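Local atomic coordinates of beta-galactosidase/beta-glucuronidase (Faecalibacterium prausnitzii L2-6, PDB entry 6MVF), a protein that binds flavin mononucleotide and probably hydrolyses terminal beta-glucuronide bonds, as a member of glycoside hydrolase family 2. Residues Val89-Leu94 with Asn132-Glu137; Thr107-His112 with Phe119-Thr124; Gly491-His496 with Thr563-Phe568; Ser506-Ala511 with Arg586-Arg591. All blocks are in the same frame, centred on the assembly; numbering follows the deposited sequence.

Interaction 1. Residues Val89-Leu94 with Asn132-Glu137; sequences VYVEVL and NELTIE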
# COMPACT_ATOMS: atom_id res chain seq x y z
N VAL A 89 20.15 15.45 -21.62
CA VAL A 89 18.82 14.88 -21.75
C VAL A 89 18.90 13.73 -22.74
O VAL A 89 19.47 13.88 -23.83
CB VAL A 89 17.79 15.92 -22.21
CG1 VAL A 89 16.39 15.29 -22.27
CG2 VAL A 89 17.86 17.16 -21.30
N TYR A 90 18.33 12.59 -22.37
CA TYR A 90 18.31 11.40 -23.21
C TYR A 90 16.88 10.90 -23.31
O TYR A 90 16.13 10.94 -22.33
CB TYR A 90 19.21 10.30 -22.62
CG TYR A 90 20.69 10.42 -22.91
CD1 TYR A 90 21.51 11.30 -22.18
CD2 TYR A 90 21.29 9.63 -23.87
CE1 TYR A 90 22.89 11.40 -22.46
CE2 TYR A 90 22.66 9.70 -24.14
CZ TYR A 90 23.45 10.58 -23.44
OH TYR A 90 24.80 10.63 -23.74
N VAL A 91 16.49 10.45 -24.50
CA VAL A 91 15.25 9.69 -24.66
C VAL A 91 15.62 8.22 -24.73
O VAL A 91 16.59 7.84 -25.39
CB VAL A 91 14.42 10.14 -25.88
CG1 VAL A 91 15.21 10.05 -27.15
CG2 VAL A 91 13.20 9.28 -26.00
N GLU A 92 14.87 7.39 -24.00
CA GLU A 92 15.11 5.96 -23.94
C GLU A 92 13.84 5.24 -24.39
O GLU A 92 12.80 5.32 -23.72
CB GLU A 92 15.51 5.56 -22.52
CG GLU A 92 15.50 4.08 -22.25
CD GLU A 92 15.97 3.75 -20.84
OE1 GLU A 92 17.21 3.60 -20.65
OE2 GLU A 92 15.11 3.66 -19.92
N VAL A 93 13.92 4.55 -25.53
CA VAL A 93 12.85 3.69 -26.04
C VAL A 93 13.16 2.26 -25.61
O VAL A 93 14.25 1.75 -25.91
CB VAL A 93 12.73 3.79 -27.57
CG1 VAL A 93 11.65 2.84 -28.08
CG2 VAL A 93 12.46 5.24 -28.01
N LEU A 94 12.22 1.61 -24.92
CA LEU A 94 12.54 0.28 -24.39
C LEU A 94 12.34 -0.82 -25.42
O LEU A 94 12.84 -1.93 -25.22
CB LEU A 94 11.71 -0.01 -23.13
CG LEU A 94 11.96 0.95 -21.95
CD1 LEU A 94 10.95 0.78 -20.79
CD2 LEU A 94 13.40 0.86 -21.46
N ASN A 132 8.51 20.72 -25.48
CA ASN A 132 9.18 20.21 -26.67
C ASN A 132 8.25 19.19 -27.31
O ASN A 132 7.29 18.73 -26.69
CB ASN A 132 10.55 19.57 -26.33
CG ASN A 132 11.55 20.56 -25.76
OD1 ASN A 132 12.54 20.92 -26.41
ND2 ASN A 132 11.29 21.03 -24.55
N GLU A 133 8.52 18.83 -28.57
CA GLU A 133 7.75 17.79 -29.24
C GLU A 133 8.63 16.57 -29.53
O GLU A 133 9.74 16.70 -30.06
CB GLU A 133 7.12 18.31 -30.53
CG GLU A 133 5.63 18.65 -30.37
CD GLU A 133 4.70 17.42 -30.48
OE1 GLU A 133 4.96 16.52 -31.32
OE2 GLU A 133 3.70 17.35 -29.71
N LEU A 134 8.13 15.40 -29.17
CA LEU A 134 8.79 14.12 -29.38
C LEU A 134 8.01 13.31 -30.41
O LEU A 134 6.80 13.10 -30.24
CB LEU A 134 8.91 13.36 -28.06
CG LEU A 134 9.47 11.94 -28.01
CD1 LEU A 134 10.85 11.93 -28.58
CD2 LEU A 134 9.48 11.41 -26.57
N THR A 135 8.69 12.86 -31.46
CA THR A 135 8.08 12.14 -32.58
C THR A 135 8.84 10.84 -32.81
O THR A 135 10.06 10.86 -33.01
CB THR A 135 8.09 13.00 -33.86
OG1 THR A 135 7.39 14.23 -33.61
CG2 THR A 135 7.42 12.28 -35.01
N ILE A 136 8.13 9.71 -32.77
CA ILE A 136 8.73 8.40 -33.01
C ILE A 136 7.96 7.72 -34.15
O ILE A 136 6.82 7.29 -33.97
CB ILE A 136 8.74 7.51 -31.76
CG1 ILE A 136 9.39 8.24 -30.58
CG2 ILE A 136 9.48 6.20 -32.06
CD1 ILE A 136 9.03 7.66 -29.21
N GLU A 137 8.60 7.63 -35.31
CA GLU A 137 8.07 6.84 -36.42
C GLU A 137 8.46 5.39 -36.22
O GLU A 137 9.63 5.08 -36.03
CB GLU A 137 8.63 7.34 -37.75
CG GLU A 137 7.94 8.57 -38.31
CD GLU A 137 8.45 8.98 -39.69
OE1 GLU A 137 8.66 10.21 -39.89
OE2 GLU A 137 8.64 8.08 -40.55
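Val91 and Val93 of strand 88-93 meet Leu134 and Ile136 of strand 131-139 between the two layers of the beta sandwich that makes up the sugar-binding domain. The strands lie in different sheets and run roughly the same way, so that two residues along one match two along the other. Their backbones stay well apart, with Val91 CA 9.1 Å from Leu134 CA, and methyl groups bridge the interval. Val91 reaches out with CG2, the branch anti to its own backbone nitrogen, and touches Leu134 CD2 at 4.3 Å. The leucine arrives stretched out: its CG is trans to the backbone nitrogen (chi1 175°) and CD2 continues that line, so the methyl is carried straight into the space between the layers. One step further, Val93 CG2 lies 4.4 Å from Ile136 CD1, the end of the longer isoleucine branch. Such face-to-face packing is consistent with the jelly-roll-like sandwich of family 2 sugar-binding domains, whose two sheets pack through apolar side chains. Both contacts are loose van der Waals touches, and neighbours add to the packing: Phe77 of strand 70-78 packs on Leu134, while Ala121 and Ile123 border Val91 and Phe119 borders Val93. Polar backbone groups are served within the sheets, where Val91 pairs with Ala121 and Val93 with Phe119. Glu92, between the two valines, turns to the other surface of its sheet and forms a salt bridge with Arg120.

Interaction 2. Residues Thr107-His112 with Phe119-Thr124; sequences TVATTH and FRADIT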
# COMPACT_ATOMS: atom_id res chain seq x y z
N THR A 107 13.85 17.57 -35.70
CA THR A 107 15.14 17.03 -36.12
C THR A 107 15.32 15.57 -35.70
O THR A 107 14.97 15.20 -34.57
CB THR A 107 16.26 17.88 -35.51
OG1 THR A 107 16.13 19.23 -35.97
CG2 THR A 107 17.63 17.34 -35.88
N VAL A 108 15.86 14.75 -36.61
CA VAL A 108 16.13 13.35 -36.28
C VAL A 108 17.15 13.27 -35.16
O VAL A 108 18.23 13.87 -35.23
CB VAL A 108 16.64 12.57 -37.51
CG1 VAL A 108 16.95 11.13 -37.14
CG2 VAL A 108 15.62 12.57 -38.64
N ALA A 109 16.80 12.55 -34.09
CA ALA A 109 17.72 12.28 -33.00
C ALA A 109 18.42 10.94 -33.13
O ALA A 109 19.59 10.83 -32.75
CB ALA A 109 17.00 12.34 -31.65
N THR A 110 17.75 9.93 -33.69
CA THR A 110 18.34 8.62 -33.91
C THR A 110 17.36 7.76 -34.71
O THR A 110 16.17 8.07 -34.80
CB THR A 110 18.71 7.93 -32.58
OG1 THR A 110 19.66 6.89 -32.83
CG2 THR A 110 17.48 7.34 -31.87
N THR A 111 17.89 6.67 -35.28
CA THR A 111 17.10 5.61 -35.90
C THR A 111 17.56 4.26 -35.36
O THR A 111 18.70 4.09 -34.92
CB THR A 111 17.20 5.58 -37.42
OG1 THR A 111 18.58 5.41 -37.79
CG2 THR A 111 16.64 6.84 -38.04
N HIS A 112 16.67 3.28 -35.43
CA HIS A 112 16.98 2.00 -34.82
C HIS A 112 16.24 0.89 -35.53
O HIS A 112 15.09 1.05 -35.96
CB HIS A 112 16.61 1.98 -33.34
CG HIS A 112 16.99 0.71 -32.65
ND1 HIS A 112 16.14 -0.37 -32.55
CD2 HIS A 112 18.14 0.34 -32.04
CE1 HIS A 112 16.74 -1.34 -31.89
NE2 HIS A 112 17.95 -0.94 -31.57
N PHE A 119 16.98 1.24 -27.02
CA PHE A 119 17.93 2.14 -27.66
C PHE A 119 17.70 3.54 -27.11
O PHE A 119 16.58 3.88 -26.69
CB PHE A 119 17.83 2.08 -29.18
CG PHE A 119 16.49 2.46 -29.72
CD1 PHE A 119 15.49 1.51 -29.85
CD2 PHE A 119 16.24 3.76 -30.13
CE1 PHE A 119 14.25 1.86 -30.37
CE2 PHE A 119 15.01 4.11 -30.64
CZ PHE A 119 14.02 3.17 -30.76
N ARG A 120 18.78 4.34 -27.07
CA ARG A 120 18.75 5.67 -26.48
C ARG A 120 19.31 6.70 -27.45
O ARG A 120 19.98 6.36 -28.44
CB ARG A 120 19.53 5.75 -25.16
CG ARG A 120 19.15 4.69 -24.18
CD ARG A 120 19.70 5.00 -22.81
NE ARG A 120 19.52 3.86 -21.91
CZ ARG A 120 20.45 2.95 -21.66
NH1 ARG A 120 21.67 3.05 -22.21
NH2 ARG A 120 20.17 1.96 -20.83
N ALA A 121 19.06 7.97 -27.14
CA ALA A 121 19.51 9.09 -27.96
C ALA A 121 19.73 10.32 -27.09
O ALA A 121 18.85 10.69 -26.30
CB ALA A 121 18.50 9.39 -29.07
N ASP A 122 20.91 10.94 -27.22
CA ASP A 122 21.23 12.20 -26.54
C ASP A 122 20.51 13.34 -27.27
O ASP A 122 20.94 13.80 -28.32
CB ASP A 122 22.74 12.38 -26.51
CG ASP A 122 23.19 13.65 -25.77
OD1 ASP A 122 22.34 14.45 -25.32
OD2 ASP A 122 24.43 13.85 -25.63
N ILE A 123 19.40 13.80 -26.71
CA ILE A 123 18.62 14.86 -27.35
C ILE A 123 18.86 16.21 -26.68
O ILE A 123 18.04 17.11 -26.83
CB ILE A 123 17.13 14.52 -27.39
CG1 ILE A 123 16.56 14.48 -25.98
CG2 ILE A 123 16.91 13.19 -28.08
CD1 ILE A 123 15.08 14.67 -25.92
N THR A 124 19.97 16.36 -25.96
CA THR A 124 20.26 17.58 -25.20
C THR A 124 20.12 18.82 -26.08
O THR A 124 19.34 19.74 -25.77
CB THR A 124 21.69 17.51 -24.63
OG1 THR A 124 21.84 16.35 -23.81
CG2 THR A 124 22.01 18.76 -23.80
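Phe119 lies flat against His112, one ring over the other, and its course can be followed atom by atom. Its CB sits 3.4 Å from His112 CD2, and its CG is equally near His112 CG. A chi1 of 60° places the ring between the backbone nitrogen and the carbonyl carbon of Phe119, turning it broadside to the histidine. Along one side of the ring, Phe119 CE1 is 3.6 Å from His112 ND1. Along the other, Phe119 CD2 has Thr110 CG2 at its edge, 4.2 Å away. At the far end, Phe119 CZ lies 3.8 Å from His112 CB. The result is an offset stack with planes 9° apart, in which the histidine CB stands almost on the normal through the phenylalanine centre, a CH-pi contact. With a leucine here the ring face is gone, and the imidazole would probably be freer to turn about its CB-CG bond. His112 NE2 is meanwhile bonded to Glu380. Beyond the rings, a classic beta bulge at Ala109 and Thr110, both facing Val102, lets the two residues point inward together: Thr110 CG2 meets Ala121 CB at 3.6 Å, and Ala109 CB meets Ile123 CG2 at 3.7 Å. Strand 107-113 is an outer strand of the six-stranded sheet and strand 119-122 of the four-stranded one, so the contact closes one margin of the sandwich, while Glu380 joins it to helix 368-385.

Interaction 3. Residues Gly491-His496 with Thr563-Phe568; sequences GIINWH and TRKDSF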
# COMPACT_ATOMS: atom_id res chain seq x y z
N GLY A 491 -3.90 -28.45 -28.43
CA GLY A 491 -5.00 -28.81 -27.58
C GLY A 491 -5.99 -27.66 -27.56
O GLY A 491 -5.67 -26.53 -27.15
N ILE A 492 -7.20 -27.92 -28.04
CA ILE A 492 -8.27 -26.93 -28.08
C ILE A 492 -9.37 -27.47 -27.18
O ILE A 492 -9.91 -28.54 -27.44
CB ILE A 492 -8.72 -26.68 -29.53
CG1 ILE A 492 -7.51 -26.15 -30.31
CG2 ILE A 492 -9.88 -25.71 -29.58
CD1 ILE A 492 -7.76 -25.74 -31.73
N ILE A 493 -9.64 -26.77 -26.07
CA ILE A 493 -10.27 -27.46 -24.93
C ILE A 493 -11.79 -27.59 -25.05
O ILE A 493 -12.43 -28.13 -24.14
CB ILE A 493 -9.89 -26.83 -23.58
CG1 ILE A 493 -10.16 -25.33 -23.53
CG2 ILE A 493 -8.45 -27.10 -23.24
CD1 ILE A 493 -9.70 -24.67 -22.25
N ASN A 494 -12.38 -27.16 -26.15
CA ASN A 494 -13.76 -27.55 -26.40
C ASN A 494 -13.91 -28.88 -27.16
O ASN A 494 -15.01 -29.45 -27.14
CB ASN A 494 -14.52 -26.44 -27.14
CG ASN A 494 -13.97 -26.18 -28.53
OD1 ASN A 494 -12.94 -25.52 -28.67
ND2 ASN A 494 -14.65 -26.69 -29.56
N TRP A 495 -12.84 -29.41 -27.80
CA TRP A 495 -12.88 -30.73 -28.45
C TRP A 495 -12.48 -31.82 -27.46
O TRP A 495 -11.49 -31.68 -26.74
CB TRP A 495 -11.95 -30.80 -29.67
CG TRP A 495 -12.05 -29.66 -30.62
CD1 TRP A 495 -11.01 -28.90 -31.08
CD2 TRP A 495 -13.24 -29.13 -31.23
NE1 TRP A 495 -11.49 -27.92 -31.94
CE2 TRP A 495 -12.85 -28.05 -32.05
CE3 TRP A 495 -14.59 -29.47 -31.17
CZ2 TRP A 495 -13.75 -27.30 -32.78
CZ3 TRP A 495 -15.50 -28.73 -31.89
CH2 TRP A 495 -15.08 -27.66 -32.69
N HIS A 496 -13.25 -32.92 -27.45
CA HIS A 496 -13.00 -34.04 -26.55
C HIS A 496 -13.35 -35.36 -27.21
O HIS A 496 -14.44 -35.51 -27.77
CB HIS A 496 -13.78 -33.89 -25.25
CG HIS A 496 -13.42 -32.66 -24.50
ND1 HIS A 496 -12.23 -32.53 -23.82
CD2 HIS A 496 -14.06 -31.47 -24.38
CE1 HIS A 496 -12.16 -31.32 -23.29
NE2 HIS A 496 -13.26 -30.66 -23.62
N THR A 563 -6.89 -20.49 -17.86
CA THR A 563 -7.30 -21.89 -17.86
C THR A 563 -6.09 -22.79 -18.10
O THR A 563 -5.49 -22.76 -19.18
CB THR A 563 -8.39 -22.16 -18.90
OG1 THR A 563 -9.51 -21.32 -18.63
CG2 THR A 563 -8.88 -23.59 -18.84
N ARG A 564 -5.76 -23.59 -17.09
CA ARG A 564 -4.73 -24.60 -17.19
C ARG A 564 -5.30 -25.83 -17.87
O ARG A 564 -6.27 -26.43 -17.38
CB ARG A 564 -4.22 -24.94 -15.80
CG ARG A 564 -3.51 -23.78 -15.11
CD ARG A 564 -3.62 -23.90 -13.60
NE ARG A 564 -2.85 -22.87 -12.92
CZ ARG A 564 -3.20 -21.58 -12.87
NH1 ARG A 564 -4.33 -21.18 -13.46
NH2 ARG A 564 -2.42 -20.70 -12.25
N LYS A 565 -4.70 -26.21 -19.00
CA LYS A 565 -5.17 -27.41 -19.67
C LYS A 565 -4.72 -28.64 -18.89
O LYS A 565 -3.92 -28.57 -17.96
CB LYS A 565 -4.65 -27.44 -21.11
CG LYS A 565 -5.04 -26.22 -21.91
CD LYS A 565 -4.45 -26.29 -23.28
CE LYS A 565 -4.57 -24.97 -23.97
NZ LYS A 565 -3.79 -25.02 -25.24
N ASP A 566 -5.26 -29.80 -19.28
CA ASP A 566 -4.90 -31.02 -18.55
C ASP A 566 -3.42 -31.34 -18.71
O ASP A 566 -2.82 -31.96 -17.82
CB ASP A 566 -5.80 -32.18 -19.00
CG ASP A 566 -7.24 -32.11 -18.41
OD1 ASP A 566 -7.52 -31.31 -17.47
OD2 ASP A 566 -8.09 -32.89 -18.90
N SER A 567 -2.81 -30.91 -19.82
CA SER A 567 -1.37 -31.10 -20.02
C SER A 567 -0.56 -30.39 -18.96
O SER A 567 0.54 -30.83 -18.63
CB SER A 567 -0.95 -30.57 -21.40
OG SER A 567 -1.35 -31.44 -22.42
N PHE A 568 -1.06 -29.25 -18.48
CA PHE A 568 -0.38 -28.52 -17.42
C PHE A 568 -0.17 -29.40 -16.19
O PHE A 568 0.92 -29.44 -15.62
CB PHE A 568 -1.20 -27.27 -17.09
CG PHE A 568 -0.77 -26.56 -15.85
CD1 PHE A 568 -1.23 -26.98 -14.59
CD2 PHE A 568 0.04 -25.43 -15.93
CE1 PHE A 568 -0.84 -26.31 -13.45
CE2 PHE A 568 0.42 -24.74 -14.79
CZ PHE A 568 -0.01 -25.18 -13.55
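Ile493 divides its two branches between Thr563 and Lys565. With chi1 at 53°, CG1 stands between the backbone nitrogen and the carbonyl carbon, which sends CD1 to Thr563 and leaves CG2 beside the lysine. Ile493 CD1 rests 3.7 Å from Thr563 CG2, the methyl that is trans to the threonine nitrogen. Ile493 CG2 touches Lys565 CG at 3.8 Å, the two side chains crossing at about a right angle. The lysine then continues fully extended to its amine, where NZ donates to Gly491 O at 3.1 Å, approaching at a C=O...N angle of 144° and tilted 16° from the carbonyl plane. Both segments belong to the TIM barrel domain: 491-496 is a loop following strand 482-487, shaped by a type I turn from Ile492 to Trp495, and 563-568 leads into helix 566-575. The buried amine has its strongest partner in Asp537, a salt bridge, and a further carbonyl in Gly555. A methionine in place of Lys565 would probably leave Asp537 without its counter-charge and Gly491 O without this donor. The loop also faces a second subunit, whose Asn264 bonds to both Gly491 O and Ile493 N. Within the loop, His496 folds back so that NE2 makes a weak bond of 2.7 Å to Ile493 O.

Interaction 4. Residues Ser506-Ala511 with Arg586-Arg591; sequences SEEYQA and RRHAQR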
# COMPACT_ATOMS: atom_id res chain seq x y z
N SER A 506 -8.02 -32.53 -29.72
CA SER A 506 -8.69 -32.69 -28.44
C SER A 506 -7.71 -32.51 -27.29
O SER A 506 -6.53 -32.86 -27.40
CB SER A 506 -9.33 -34.07 -28.31
OG SER A 506 -8.33 -35.05 -28.05
N GLU A 507 -8.24 -31.98 -26.18
CA GLU A 507 -7.47 -31.84 -24.95
C GLU A 507 -6.90 -33.18 -24.51
O GLU A 507 -5.80 -33.24 -23.95
CB GLU A 507 -8.37 -31.24 -23.85
CG GLU A 507 -7.64 -30.84 -22.59
CD GLU A 507 -8.51 -30.14 -21.52
OE1 GLU A 507 -7.90 -29.66 -20.54
OE2 GLU A 507 -9.77 -30.07 -21.65
N GLU A 508 -7.62 -34.27 -24.77
CA GLU A 508 -7.15 -35.58 -24.36
C GLU A 508 -5.91 -35.98 -25.14
O GLU A 508 -5.00 -36.61 -24.58
CB GLU A 508 -8.27 -36.61 -24.54
CG GLU A 508 -9.41 -36.54 -23.52
CD GLU A 508 -10.32 -35.31 -23.70
OE1 GLU A 508 -10.46 -34.84 -24.85
OE2 GLU A 508 -10.88 -34.80 -22.68
N TYR A 509 -5.83 -35.64 -26.42
CA TYR A 509 -4.69 -36.12 -27.19
C TYR A 509 -3.44 -35.35 -26.83
O TYR A 509 -2.34 -35.92 -26.80
CB TYR A 509 -4.95 -36.03 -28.71
CG TYR A 509 -3.79 -36.58 -29.50
CD1 TYR A 509 -3.62 -37.95 -29.68
CD2 TYR A 509 -2.82 -35.72 -30.02
CE1 TYR A 509 -2.52 -38.45 -30.38
CE2 TYR A 509 -1.72 -36.21 -30.70
CZ TYR A 509 -1.58 -37.57 -30.89
OH TYR A 509 -0.49 -38.03 -31.59
N GLN A 510 -3.58 -34.06 -26.55
CA GLN A 510 -2.44 -33.29 -26.11
C GLN A 510 -1.92 -33.79 -24.77
O GLN A 510 -0.71 -33.78 -24.53
CB GLN A 510 -2.81 -31.83 -26.04
CG GLN A 510 -1.64 -30.89 -25.85
CD GLN A 510 -2.07 -29.56 -25.20
OE1 GLN A 510 -2.96 -29.54 -24.36
NE2 GLN A 510 -1.45 -28.45 -25.61
N ALA A 511 -2.81 -34.28 -23.90
CA ALA A 511 -2.38 -34.83 -22.62
C ALA A 511 -1.63 -36.15 -22.80
O ALA A 511 -0.64 -36.40 -22.10
CB ALA A 511 -3.57 -35.02 -21.67
N ARG A 586 -12.30 -32.66 -17.02
CA ARG A 586 -13.48 -31.98 -16.51
C ARG A 586 -14.30 -31.32 -17.63
O ARG A 586 -15.53 -31.22 -17.52
CB ARG A 586 -13.08 -30.93 -15.46
CG ARG A 586 -12.51 -29.70 -16.10
CD ARG A 586 -12.10 -28.62 -15.16
NE ARG A 586 -11.08 -29.00 -14.20
CZ ARG A 586 -10.52 -28.12 -13.38
NH1 ARG A 586 -10.89 -26.84 -13.43
NH2 ARG A 586 -9.61 -28.51 -12.49
N ARG A 587 -13.64 -30.87 -18.71
CA ARG A 587 -14.34 -30.30 -19.86
C ARG A 587 -14.93 -31.37 -20.77
O ARG A 587 -15.79 -31.06 -21.60
CB ARG A 587 -13.42 -29.36 -20.64
CG ARG A 587 -13.15 -28.06 -19.88
CD ARG A 587 -11.96 -27.26 -20.40
NE ARG A 587 -10.68 -27.85 -20.03
CZ ARG A 587 -10.03 -27.62 -18.90
NH1 ARG A 587 -10.51 -26.79 -17.97
NH2 ARG A 587 -8.87 -28.24 -18.68
N HIS A 588 -14.52 -32.63 -20.62
CA HIS A 588 -15.27 -33.76 -21.18
C HIS A 588 -16.43 -34.07 -20.22
O HIS A 588 -16.52 -35.13 -19.60
CB HIS A 588 -14.35 -34.96 -21.39
CG HIS A 588 -14.95 -36.06 -22.22
ND1 HIS A 588 -14.19 -37.07 -22.77
CD2 HIS A 588 -16.24 -36.32 -22.57
CE1 HIS A 588 -14.98 -37.90 -23.44
NE2 HIS A 588 -16.22 -37.47 -23.33
N ALA A 589 -17.33 -33.08 -20.11
CA ALA A 589 -18.34 -33.07 -19.05
C ALA A 589 -19.38 -34.17 -19.22
O ALA A 589 -19.82 -34.78 -18.24
CB ALA A 589 -19.01 -31.70 -18.99
N GLN A 590 -19.80 -34.44 -20.45
CA GLN A 590 -20.83 -35.44 -20.72
C GLN A 590 -20.19 -36.67 -21.36
O GLN A 590 -19.60 -36.57 -22.43
CB GLN A 590 -21.92 -34.84 -21.62
CG GLN A 590 -22.84 -33.87 -20.88
CD GLN A 590 -23.58 -32.94 -21.82
OE1 GLN A 590 -23.22 -32.82 -22.97
NE2 GLN A 590 -24.62 -32.27 -21.32
N ARG A 591 -20.30 -37.81 -20.69
CA ARG A 591 -19.60 -39.03 -21.08
C ARG A 591 -20.60 -40.11 -21.46
O ARG A 591 -21.43 -40.52 -20.64
CB ARG A 591 -18.70 -39.53 -19.94
CG ARG A 591 -17.77 -38.46 -19.43
CD ARG A 591 -16.38 -38.95 -19.34
NE ARG A 591 -15.45 -37.90 -18.96
CZ ARG A 591 -14.24 -38.16 -18.48
NH1 ARG A 591 -13.88 -39.43 -18.32
NH2 ARG A 591 -13.41 -37.19 -18.14
O HOH W 1 -10.83 -31.40 -19.63
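Glu507, in the first turn of helix 507-522, faces Arg587, in the loop before strand 590-592, with their CA atoms 8.7 Å apart. Ser506 is the N-cap of that helix, its OG accepting from Tyr509 N at 3.0 Å. From this start the glutamate side chain reaches out extended, whereas the arginine bends at chi3 and presents the edge of its guanidinium. The grip is side-on and two-pronged. Arg587 NH2 donates to Glu507 OE1 at 2.5 Å with an angle of 172°, on the syn lone pair, and Arg587 NE donates to Glu507 OE2 at 2.9 Å with an angle of 163°. Carboxylate and guanidinium are nearly coplanar, which lets both N-H groups point at the two oxygens. A water adds a further tie: it donates to Glu507 OE2 at 2.6 Å and accepts from the backbone nitrogen of Arg587 at 3.0 Å. Next along the helix, Glu508 bends at chi2 so that OE2 comes within 3.7 Å of His588 CB, but its polar partner is His496, while His588 NE2 bonds to Glu657. His588 centres an inverse gamma turn, and its carbonyl oxygen receives Arg591 NE at 3.0 Å, in the carbonyl plane. Close by, Arg586 forms a salt bridge with Glu223 of a second subunit. The Glu507-Arg587 pair ties the start of helix 507-522 to the loop leading into strand 590-592. Since Glu507 OE1 also accepts from Asp566 N, the buried carboxylate has donors at both oxygens. These, with the helix N-terminus nearby, would probably stabilise its ionised form.

How the interactions relate
The four contacts form two separate pairs. Interactions 1 and 2, centred 7 Å apart, belong to the sugar-binding sandwich and span the same two sheets. Interaction 1 is purely aliphatic and buried, whereas interaction 2, at the margin and partly buried, adds an aromatic stack; a Glu92-Arg120 salt bridge ties them. Interactions 3 and 4 lie on the opposite side of the chain's centre, their centres about 44 and 50 Å from that of interaction 1. Both are buried; interaction 3 mixes isoleucine packing with a lysine-to-carbonyl bond, while interaction 4 rests mainly on a carboxylate-guanidinium salt bridge. His496 with Glu508 and Asp566 with Glu507 connect them, and both also border the second subunit.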